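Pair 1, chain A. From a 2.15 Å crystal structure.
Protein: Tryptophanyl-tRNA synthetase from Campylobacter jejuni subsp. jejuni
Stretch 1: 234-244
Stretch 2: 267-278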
# COMPACT_ATOMS: atom_id res chain seq x y z
N ASN A 234 -17.82 -45.26 -2.08
CA ASN A 234 -17.15 -44.00 -2.39
C ASN A 234 -16.59 -43.98 -3.80
O ASN A 234 -16.42 -42.90 -4.38
CB ASN A 234 -16.05 -43.71 -1.37
CG ASN A 234 -16.60 -43.52 0.03
OD1 ASN A 234 -17.69 -42.97 0.21
ND2 ASN A 234 -15.87 -44.01 1.02
N ILE A 235 -16.29 -45.14 -4.35
CA ILE A 235 -15.88 -45.19 -5.74
C ILE A 235 -17.07 -44.71 -6.56
O ILE A 235 -16.96 -43.80 -7.37
CB ILE A 235 -15.51 -46.62 -6.20
CG1 ILE A 235 -14.51 -47.26 -5.25
CG2 ILE A 235 -14.93 -46.58 -7.60
CD1 ILE A 235 -14.32 -48.74 -5.51
N PHE A 236 -18.23 -45.31 -6.33
CA PHE A 236 -19.41 -44.92 -7.08
C PHE A 236 -19.75 -43.44 -6.88
O PHE A 236 -19.95 -42.73 -7.86
CB PHE A 236 -20.61 -45.79 -6.74
CG PHE A 236 -21.80 -45.53 -7.61
CD1 PHE A 236 -21.96 -46.21 -8.81
CD2 PHE A 236 -22.76 -44.60 -7.24
CE1 PHE A 236 -23.06 -45.97 -9.62
CE2 PHE A 236 -23.85 -44.35 -8.04
CZ PHE A 236 -24.00 -45.03 -9.23
N LYS A 237 -19.79 -43.00 -5.63
CA LYS A 237 -20.10 -41.60 -5.32
C LYS A 237 -19.17 -40.63 -6.05
O LYS A 237 -19.61 -39.59 -6.53
CB LYS A 237 -20.00 -41.35 -3.82
CG LYS A 237 -21.09 -42.00 -2.98
CD LYS A 237 -20.87 -41.69 -1.51
CE LYS A 237 -22.10 -42.01 -0.67
NZ LYS A 237 -22.56 -43.42 -0.84
N ILE A 238 -17.89 -40.98 -6.15
CA ILE A 238 -16.94 -40.15 -6.88
C ILE A 238 -17.08 -40.30 -8.40
O ILE A 238 -16.95 -39.33 -9.14
CB ILE A 238 -15.49 -40.43 -6.44
CG1 ILE A 238 -15.30 -40.05 -4.97
CG2 ILE A 238 -14.49 -39.65 -7.30
CD1 ILE A 238 -14.00 -40.55 -4.41
N ALA A 239 -17.36 -41.52 -8.86
CA ALA A 239 -17.56 -41.74 -10.29
C ALA A 239 -18.73 -40.93 -10.85
O ALA A 239 -18.68 -40.46 -11.99
CB ALA A 239 -17.76 -43.22 -10.59
N LYS A 240 -19.78 -40.76 -10.04
CA LYS A 240 -20.99 -40.03 -10.44
C LYS A 240 -20.69 -38.67 -11.04
O LYS A 240 -21.39 -38.22 -11.95
CB LYS A 240 -21.93 -39.83 -9.24
CG LYS A 240 -22.55 -41.10 -8.70
CD LYS A 240 -23.29 -40.84 -7.40
CE LYS A 240 -24.52 -39.97 -7.61
NZ LYS A 240 -25.59 -40.71 -8.34
N LEU A 241 -19.64 -38.03 -10.52
CA LEU A 241 -19.27 -36.67 -10.89
C LEU A 241 -18.87 -36.57 -12.35
O LEU A 241 -18.96 -35.50 -12.96
CB LEU A 241 -18.10 -36.20 -10.03
CG LEU A 241 -18.30 -36.17 -8.51
CD1 LEU A 241 -16.99 -35.88 -7.82
CD2 LEU A 241 -19.34 -35.12 -8.15
N PHE A 242 -18.41 -37.69 -12.90
CA PHE A 242 -17.85 -37.73 -14.24
C PHE A 242 -18.80 -38.40 -15.22
O PHE A 242 -18.48 -38.52 -16.41
CB PHE A 242 -16.51 -38.48 -14.21
CG PHE A 242 -15.50 -37.90 -13.25
CD1 PHE A 242 -14.61 -36.91 -13.66
CD2 PHE A 242 -15.44 -38.35 -11.93
CE1 PHE A 242 -13.68 -36.38 -12.78
CE2 PHE A 242 -14.51 -37.81 -11.05
CZ PHE A 242 -13.63 -36.84 -11.47
N LEU A 243 -19.95 -38.85 -14.72
CA LEU A 243 -20.91 -39.60 -15.53
C LEU A 243 -22.25 -38.87 -15.66
O LEU A 243 -22.74 -38.26 -14.70
CB LEU A 243 -21.14 -41.00 -14.95
CG LEU A 243 -20.00 -42.02 -15.01
CD1 LEU A 243 -20.31 -43.24 -14.17
CD2 LEU A 243 -19.70 -42.43 -16.45
N ASP A 244 -22.83 -38.94 -16.86
CA ASP A 244 -24.19 -38.46 -17.10
C ASP A 244 -25.17 -39.47 -16.50
O ASP A 244 -24.76 -40.52 -16.03
CB ASP A 244 -24.45 -38.31 -18.60
CG ASP A 244 -24.00 -39.52 -19.39
OD1 ASP A 244 -22.92 -40.07 -19.08
OD2 ASP A 244 -24.72 -39.92 -20.33
N ILE A 267 -10.03 -49.28 -11.13
CA ILE A 267 -9.36 -49.23 -12.42
C ILE A 267 -10.18 -48.40 -13.41
O ILE A 267 -9.65 -47.53 -14.11
CB ILE A 267 -9.13 -50.64 -12.99
CG1 ILE A 267 -7.98 -51.34 -12.25
CG2 ILE A 267 -8.84 -50.57 -14.49
CD1 ILE A 267 -7.70 -52.74 -12.72
N TYR A 268 -11.48 -48.68 -13.43
CA TYR A 268 -12.44 -47.91 -14.20
C TYR A 268 -12.44 -46.43 -13.81
O TYR A 268 -12.41 -45.57 -14.67
CB TYR A 268 -13.85 -48.50 -14.03
CG TYR A 268 -14.93 -47.73 -14.76
CD1 TYR A 268 -14.87 -47.56 -16.13
CD2 TYR A 268 -16.01 -47.19 -14.07
CE1 TYR A 268 -15.85 -46.85 -16.81
CE2 TYR A 268 -17.00 -46.49 -14.75
CZ TYR A 268 -16.91 -46.32 -16.12
OH TYR A 268 -17.88 -45.62 -16.80
N LEU A 269 -12.45 -46.15 -12.51
CA LEU A 269 -12.45 -44.76 -12.05
C LEU A 269 -11.25 -44.00 -12.57
O LEU A 269 -11.37 -42.86 -13.02
CB LEU A 269 -12.52 -44.67 -10.52
CG LEU A 269 -12.61 -43.24 -9.96
CD1 LEU A 269 -13.72 -42.45 -10.65
CD2 LEU A 269 -12.84 -43.24 -8.46
N ASN A 270 -10.08 -44.64 -12.53
CA ASN A 270 -8.87 -44.07 -13.14
C ASN A 270 -9.08 -43.65 -14.59
O ASN A 270 -8.73 -42.53 -14.97
CB ASN A 270 -7.70 -45.04 -13.07
CG ASN A 270 -6.98 -44.98 -11.75
OD1 ASN A 270 -6.04 -44.20 -11.58
ND2 ASN A 270 -7.41 -45.80 -10.80
N GLU A 271 -9.65 -44.54 -15.39
CA GLU A 271 -9.95 -44.25 -16.79
C GLU A 271 -10.87 -43.04 -16.94
O GLU A 271 -10.63 -42.19 -17.80
CB GLU A 271 -10.60 -45.45 -17.48
CG GLU A 271 -9.74 -46.68 -17.52
CD GLU A 271 -10.42 -47.85 -18.24
OE1 GLU A 271 -11.52 -47.65 -18.81
OE2 GLU A 271 -9.86 -48.96 -18.22
N LEU A 272 -11.92 -42.97 -16.12
CA LEU A 272 -12.84 -41.84 -16.13
C LEU A 272 -12.13 -40.52 -15.82
O LEU A 272 -12.28 -39.54 -16.56
CB LEU A 272 -13.95 -42.04 -15.10
CG LEU A 272 -15.09 -42.95 -15.54
CD1 LEU A 272 -16.15 -43.02 -14.44
CD2 LEU A 272 -15.68 -42.42 -16.85
N VAL A 273 -11.37 -40.50 -14.73
CA VAL A 273 -10.70 -39.27 -14.33
C VAL A 273 -9.64 -38.84 -15.36
O VAL A 273 -9.58 -37.67 -15.73
CB VAL A 273 -10.12 -39.37 -12.90
CG1 VAL A 273 -9.31 -38.10 -12.54
CG2 VAL A 273 -11.25 -39.60 -11.89
N ASN A 274 -8.83 -39.78 -15.83
CA ASN A 274 -7.80 -39.44 -16.80
C ASN A 274 -8.34 -38.91 -18.11
O ASN A 274 -7.73 -38.03 -18.73
CB ASN A 274 -6.87 -40.64 -17.06
CG ASN A 274 -5.83 -40.81 -15.96
OD1 ASN A 274 -5.30 -39.83 -15.44
ND2 ASN A 274 -5.53 -42.07 -15.60
N ALA A 275 -9.48 -39.43 -18.53
CA ALA A 275 -10.07 -39.04 -19.81
C ALA A 275 -10.76 -37.70 -19.68
O ALA A 275 -10.68 -36.86 -20.58
CB ALA A 275 -11.04 -40.12 -20.32
N TYR A 276 -11.43 -37.49 -18.55
CA TYR A 276 -12.18 -36.28 -18.30
C TYR A 276 -11.26 -35.05 -18.20
O TYR A 276 -11.62 -33.95 -18.63
CB TYR A 276 -13.00 -36.44 -17.02
CG TYR A 276 -13.94 -35.29 -16.71
CD1 TYR A 276 -13.49 -34.16 -16.06
CD2 TYR A 276 -15.29 -35.37 -17.06
CE1 TYR A 276 -14.35 -33.11 -15.76
CE2 TYR A 276 -16.17 -34.32 -16.77
CZ TYR A 276 -15.69 -33.20 -16.12
OH TYR A 276 -16.55 -32.16 -15.83
N PHE A 277 -10.06 -35.23 -17.66
CA PHE A 277 -9.16 -34.10 -17.45
C PHE A 277 -8.02 -34.06 -18.44
O PHE A 277 -7.14 -33.19 -18.36
CB PHE A 277 -8.63 -34.08 -16.02
CG PHE A 277 -9.64 -33.57 -15.02
CD1 PHE A 277 -10.15 -32.27 -15.12
CD2 PHE A 277 -10.09 -34.38 -14.00
CE1 PHE A 277 -11.07 -31.80 -14.20
CE2 PHE A 277 -11.02 -33.92 -13.07
CZ PHE A 277 -11.51 -32.62 -13.17
N LYS A 278 -8.04 -34.99 -19.39
CA LYS A 278 -6.94 -35.17 -20.32
C LYS A 278 -6.60 -33.86 -21.03
O LYS A 278 -5.45 -33.46 -21.08
CB LYS A 278 -7.25 -36.25 -21.35
CG LYS A 278 -6.10 -36.56 -22.28
CD LYS A 278 -6.41 -37.80 -23.10
CE LYS A 278 -5.32 -38.08 -24.13
NZ LYS A 278 -5.21 -36.96 -25.11

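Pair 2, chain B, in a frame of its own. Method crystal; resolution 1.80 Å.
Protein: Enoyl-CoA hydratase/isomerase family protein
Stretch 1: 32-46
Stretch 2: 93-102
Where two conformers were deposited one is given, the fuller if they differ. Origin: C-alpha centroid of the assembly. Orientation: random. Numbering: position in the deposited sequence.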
# COMPACT_ATOMS: atom_id res chain seq x y z
N SER B 32 -27.31 -5.45 -12.29
CA SER B 32 -26.25 -6.10 -13.05
C SER B 32 -25.96 -5.33 -14.33
O SER B 32 -26.82 -4.64 -14.89
CB SER B 32 -26.59 -7.56 -13.36
OG SER B 32 -27.70 -7.69 -14.24
N LEU B 33 -24.73 -5.48 -14.81
CA LEU B 33 -24.27 -4.75 -15.98
C LEU B 33 -24.57 -5.42 -17.31
O LEU B 33 -23.79 -6.25 -17.78
CB LEU B 33 -22.75 -4.53 -15.84
CG LEU B 33 -22.29 -3.85 -14.54
CD1 LEU B 33 -20.77 -4.01 -14.37
CD2 LEU B 33 -22.70 -2.38 -14.47
N SER B 34 -25.71 -5.08 -17.91
CA SER B 34 -26.05 -5.60 -19.21
C SER B 34 -25.35 -4.72 -20.25
O SER B 34 -24.95 -3.59 -19.95
CB SER B 34 -27.56 -5.57 -19.44
OG SER B 34 -28.07 -4.26 -19.28
N LEU B 35 -25.22 -5.22 -21.48
CA LEU B 35 -24.60 -4.42 -22.53
C LEU B 35 -25.40 -3.15 -22.75
O LEU B 35 -24.84 -2.10 -23.01
CB LEU B 35 -24.46 -5.21 -23.84
CG LEU B 35 -23.60 -6.48 -23.75
CD1 LEU B 35 -23.49 -7.17 -25.09
CD2 LEU B 35 -22.21 -6.14 -23.22
N ALA B 36 -26.73 -3.23 -22.64
CA ALA B 36 -27.58 -2.04 -22.82
C ALA B 36 -27.28 -0.98 -21.75
O ALA B 36 -27.16 0.21 -22.06
CB ALA B 36 -29.06 -2.43 -22.83
N LEU B 37 -27.14 -1.42 -20.50
CA LEU B 37 -26.80 -0.49 -19.41
C LEU B 37 -25.41 0.11 -19.63
O LEU B 37 -25.23 1.32 -19.46
CB LEU B 37 -26.87 -1.18 -18.05
CG LEU B 37 -26.43 -0.38 -16.80
CD1 LEU B 37 -27.08 -0.93 -15.53
CD2 LEU B 37 -24.90 -0.38 -16.65
N LEU B 38 -24.45 -0.71 -20.06
CA LEU B 38 -23.09 -0.22 -20.30
C LEU B 38 -23.08 0.86 -21.39
O LEU B 38 -22.36 1.85 -21.27
CB LEU B 38 -22.13 -1.37 -20.62
CG LEU B 38 -21.90 -2.36 -19.46
CD1 LEU B 38 -21.15 -3.57 -19.97
CD2 LEU B 38 -21.18 -1.73 -18.27
N GLU B 39 -23.89 0.67 -22.44
CA GLU B 39 -24.04 1.65 -23.53
C GLU B 39 -24.51 3.01 -22.99
O GLU B 39 -23.92 4.05 -23.32
CB GLU B 39 -25.04 1.14 -24.57
CG GLU B 39 -25.44 2.15 -25.67
CD GLU B 39 -24.30 2.51 -26.60
OE1 GLU B 39 -23.26 1.81 -26.59
OE2 GLU B 39 -24.46 3.49 -27.37
N GLU B 40 -25.56 3.00 -22.18
CA GLU B 40 -26.10 4.23 -21.58
C GLU B 40 -25.11 4.91 -20.65
O GLU B 40 -24.99 6.15 -20.63
CB GLU B 40 -27.41 3.96 -20.83
CG GLU B 40 -28.56 3.62 -21.72
CD GLU B 40 -29.87 3.39 -20.98
OE1 GLU B 40 -29.86 3.35 -19.74
OE2 GLU B 40 -30.92 3.28 -21.65
N LEU B 41 -24.40 4.11 -19.85
CA LEU B 41 -23.43 4.63 -18.93
C LEU B 41 -22.27 5.29 -19.69
O LEU B 41 -21.86 6.38 -19.34
CB LEU B 41 -22.95 3.53 -17.97
CG LEU B 41 -22.07 3.94 -16.80
CD1 LEU B 41 -22.66 5.10 -15.99
CD2 LEU B 41 -21.84 2.71 -15.90
N GLN B 42 -21.78 4.65 -20.74
CA GLN B 42 -20.71 5.24 -21.55
C GLN B 42 -21.13 6.57 -22.17
O GLN B 42 -20.35 7.50 -22.23
CB GLN B 42 -20.24 4.28 -22.65
CG GLN B 42 -19.52 3.02 -22.15
CD GLN B 42 -18.99 2.15 -23.28
OE1 GLN B 42 -19.21 2.45 -24.45
NE2 GLN B 42 -18.30 1.06 -22.94
N ASN B 43 -22.38 6.66 -22.64
CA ASN B 43 -22.87 7.89 -23.25
C ASN B 43 -22.93 9.03 -22.23
O ASN B 43 -22.53 10.15 -22.54
CB ASN B 43 -24.25 7.67 -23.90
CG ASN B 43 -24.20 6.68 -25.06
OD1 ASN B 43 -23.13 6.36 -25.58
ND2 ASN B 43 -25.37 6.21 -25.49
N ILE B 44 -23.41 8.76 -21.02
CA ILE B 44 -23.48 9.80 -19.98
C ILE B 44 -22.07 10.17 -19.51
O ILE B 44 -21.80 11.33 -19.24
CB ILE B 44 -24.38 9.41 -18.79
CG1 ILE B 44 -24.45 10.56 -17.78
CG2 ILE B 44 -23.85 8.17 -18.10
CD1 ILE B 44 -25.02 11.84 -18.35
N LEU B 45 -21.18 9.18 -19.42
CA LEU B 45 -19.78 9.47 -19.02
C LEU B 45 -19.12 10.43 -20.05
O LEU B 45 -18.38 11.33 -19.66
CB LEU B 45 -18.99 8.17 -18.87
CG LEU B 45 -19.39 7.34 -17.64
CD1 LEU B 45 -18.73 5.97 -17.64
CD2 LEU B 45 -19.07 8.08 -16.33
N THR B 46 -19.43 10.26 -21.33
CA THR B 46 -18.91 11.14 -22.40
C THR B 46 -19.41 12.56 -22.24
O THR B 46 -18.68 13.51 -22.51
CB THR B 46 -19.29 10.63 -23.80
OG1 THR B 46 -18.80 9.31 -23.98
CG2 THR B 46 -18.71 11.53 -24.91
N THR B 93 -13.81 -1.07 -20.68
CA THR B 93 -13.78 0.29 -21.25
C THR B 93 -14.58 1.27 -20.39
O THR B 93 -14.18 2.42 -20.18
CB THR B 93 -14.34 0.29 -22.68
OG1 THR B 93 -13.44 -0.45 -23.52
CG2 THR B 93 -14.47 1.70 -23.23
N THR B 94 -15.72 0.82 -19.90
CA THR B 94 -16.55 1.65 -19.04
C THR B 94 -15.79 2.04 -17.75
O THR B 94 -15.83 3.19 -17.30
CB THR B 94 -17.86 0.93 -18.71
OG1 THR B 94 -18.48 0.54 -19.94
CG2 THR B 94 -18.80 1.84 -17.90
N MSE B 95 -15.10 1.07 -17.15
CA MSE B 95 -14.30 1.32 -15.95
C MSE B 95 -13.23 2.39 -16.23
O MSE B 95 -13.02 3.29 -15.43
CB MSE B 95 -13.62 0.06 -15.43
CG MSE B 95 -14.53 -1.13 -15.20
SE MSE B 95 -16.06 -0.67 -14.10
CE MSE B 95 -16.94 -2.40 -13.96
N GLU B 96 -12.55 2.28 -17.36
CA GLU B 96 -11.53 3.26 -17.73
C GLU B 96 -12.13 4.66 -17.86
O GLU B 96 -11.52 5.63 -17.45
CB GLU B 96 -10.84 2.87 -19.03
CG GLU B 96 -10.04 1.60 -18.87
CD GLU B 96 -9.47 1.10 -20.16
OE1 GLU B 96 -10.18 1.16 -21.20
OE2 GLU B 96 -8.32 0.62 -20.13
N MSE B 97 -13.32 4.75 -18.44
CA MSE B 97 -13.97 6.05 -18.60
C MSE B 97 -14.34 6.68 -17.26
O MSE B 97 -14.24 7.91 -17.10
CB MSE B 97 -15.20 5.92 -19.50
CG MSE B 97 -14.89 5.49 -20.93
SE MSE B 97 -16.55 5.29 -21.97
CE MSE B 97 -17.09 7.11 -21.84
N VAL B 98 -14.75 5.86 -16.29
CA VAL B 98 -15.07 6.36 -14.94
C VAL B 98 -13.80 6.89 -14.31
O VAL B 98 -13.76 8.00 -13.79
CB VAL B 98 -15.61 5.24 -14.00
CG1 VAL B 98 -15.66 5.76 -12.52
CG2 VAL B 98 -16.96 4.76 -14.46
N GLU B 99 -12.75 6.08 -14.38
CA GLU B 99 -11.48 6.41 -13.78
C GLU B 99 -10.88 7.68 -14.37
O GLU B 99 -10.34 8.51 -13.63
CB GLU B 99 -10.52 5.23 -13.92
CG GLU B 99 -9.33 5.30 -13.01
CD GLU B 99 -8.56 4.00 -12.97
OE1 GLU B 99 -8.32 3.48 -11.85
OE2 GLU B 99 -8.22 3.47 -14.06
N GLN B 100 -11.01 7.85 -15.68
CA GLN B 100 -10.46 9.02 -16.38
C GLN B 100 -11.31 10.29 -16.45
O GLN B 100 -10.90 11.27 -17.07
CB GLN B 100 -10.00 8.60 -17.77
CG GLN B 100 -8.88 7.58 -17.69
CD GLN B 100 -8.52 6.99 -19.04
OE1 GLN B 100 -9.04 7.42 -20.07
NE2 GLN B 100 -7.65 5.97 -19.05
N LEU B 101 -12.48 10.31 -15.81
CA LEU B 101 -13.25 11.55 -15.74
C LEU B 101 -12.39 12.59 -15.02
O LEU B 101 -11.65 12.26 -14.08
CB LEU B 101 -14.52 11.36 -14.94
CG LEU B 101 -15.69 10.70 -15.63
CD1 LEU B 101 -16.81 10.47 -14.60
CD2 LEU B 101 -16.15 11.55 -16.82
N PRO B 102 -12.47 13.86 -15.46
CA PRO B 102 -11.67 14.86 -14.78
C PRO B 102 -12.11 15.08 -13.35
O PRO B 102 -11.31 15.48 -12.50
CB PRO B 102 -11.92 16.14 -15.61
CG PRO B 102 -13.12 15.88 -16.40
CD PRO B 102 -13.15 14.40 -16.65

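Two helices running side by side in nearly the same direction form the shared frame. In pair 1 the axes approach to 10.5 Å with 18° between their directions; in pair 2 they approach to 10.0 Å at 25°. The central backbones superpose with an RMSD of 0.6 Å, and the register is common: Ala A239 lies nearest Leu A269, with CA atoms 6.2 Å apart, and the matching Gln B42 and Thr B94 have their CA atoms at 6.0 Å. One turn on, the CA atoms of Phe A242 and Leu A272 are 6.8 Å apart, as are those of Leu B45 and Met B97. The buried area is also alike, 494 and 500 Å², so a similar area is buried by different side chains.

The first position to read is Leu A269, which matches Thr B94. Both point toward the partner helix. In pair 1 the leucine spreads over small and branched neighbours: CD2 of Leu A269 is 4.0 Å from CG2 of Ile A235, and CD1 of Leu A269 is 3.9 Å from CA of Ala A239, close to the backbone as well as to CB of Ala A239, 4.1 Å away. In pair 2 the threonine is a knob in a hole formed by Leu B38, Leu B41, Gln B42 and Leu B45. CG2 of Thr B94 meets CD2 of Leu B41 at 3.7 Å, while OG1 of Thr B94 accepts a hydrogen bond from NE2 of Gln B42 at 3.1 Å. The polar pair therefore packs and bonds at once; pair 1, by contrast, has no hydrogen bond between its stretches.

Where pair 1 has Ala A239 and pair 2 has Gln B42, the next contacts differ too. CB of Ala A239 reaches CD1 of Leu A272 at 4.2 Å. Gln B42, in an extended m, t conformation, instead lays its CG 3.7 Å from SE of Met B97, a selenomethionine at the position of Leu A272. The CE of Met B97 continues to CB of Leu B45, 3.7 Å away, and to OG1 of Thr B46 at 3.5 Å. At the position of that threonine, Leu A243 packs its CG 4.0 Å from CD1 of Leu A272.

The clearest difference in shape is Phe A242 against Leu B45, each the most heavily covered residue of its pair and each with chi1 in m. A valine occupies the matched position in both pairs: CG2 of Val A273 sits over one face of the Phe A242 ring, 4.0 Å from its centroid, and CG2 of Val B98 meets CD1 of Leu B45 at 3.8 Å. Beyond it, the ring edge of Phe A242 points at the face of Tyr A276, with centroids 5.1 Å apart and planes at 86°. Pair 2 replaces this aromatic pair with two leucines, CD2 of Leu B45 lying 3.7 Å from CD1 of Leu B101.

The two pairs share a fixed register with negotiable contents: a large apolar residue packed against valine, and either apolar or mixed packing one turn earlier.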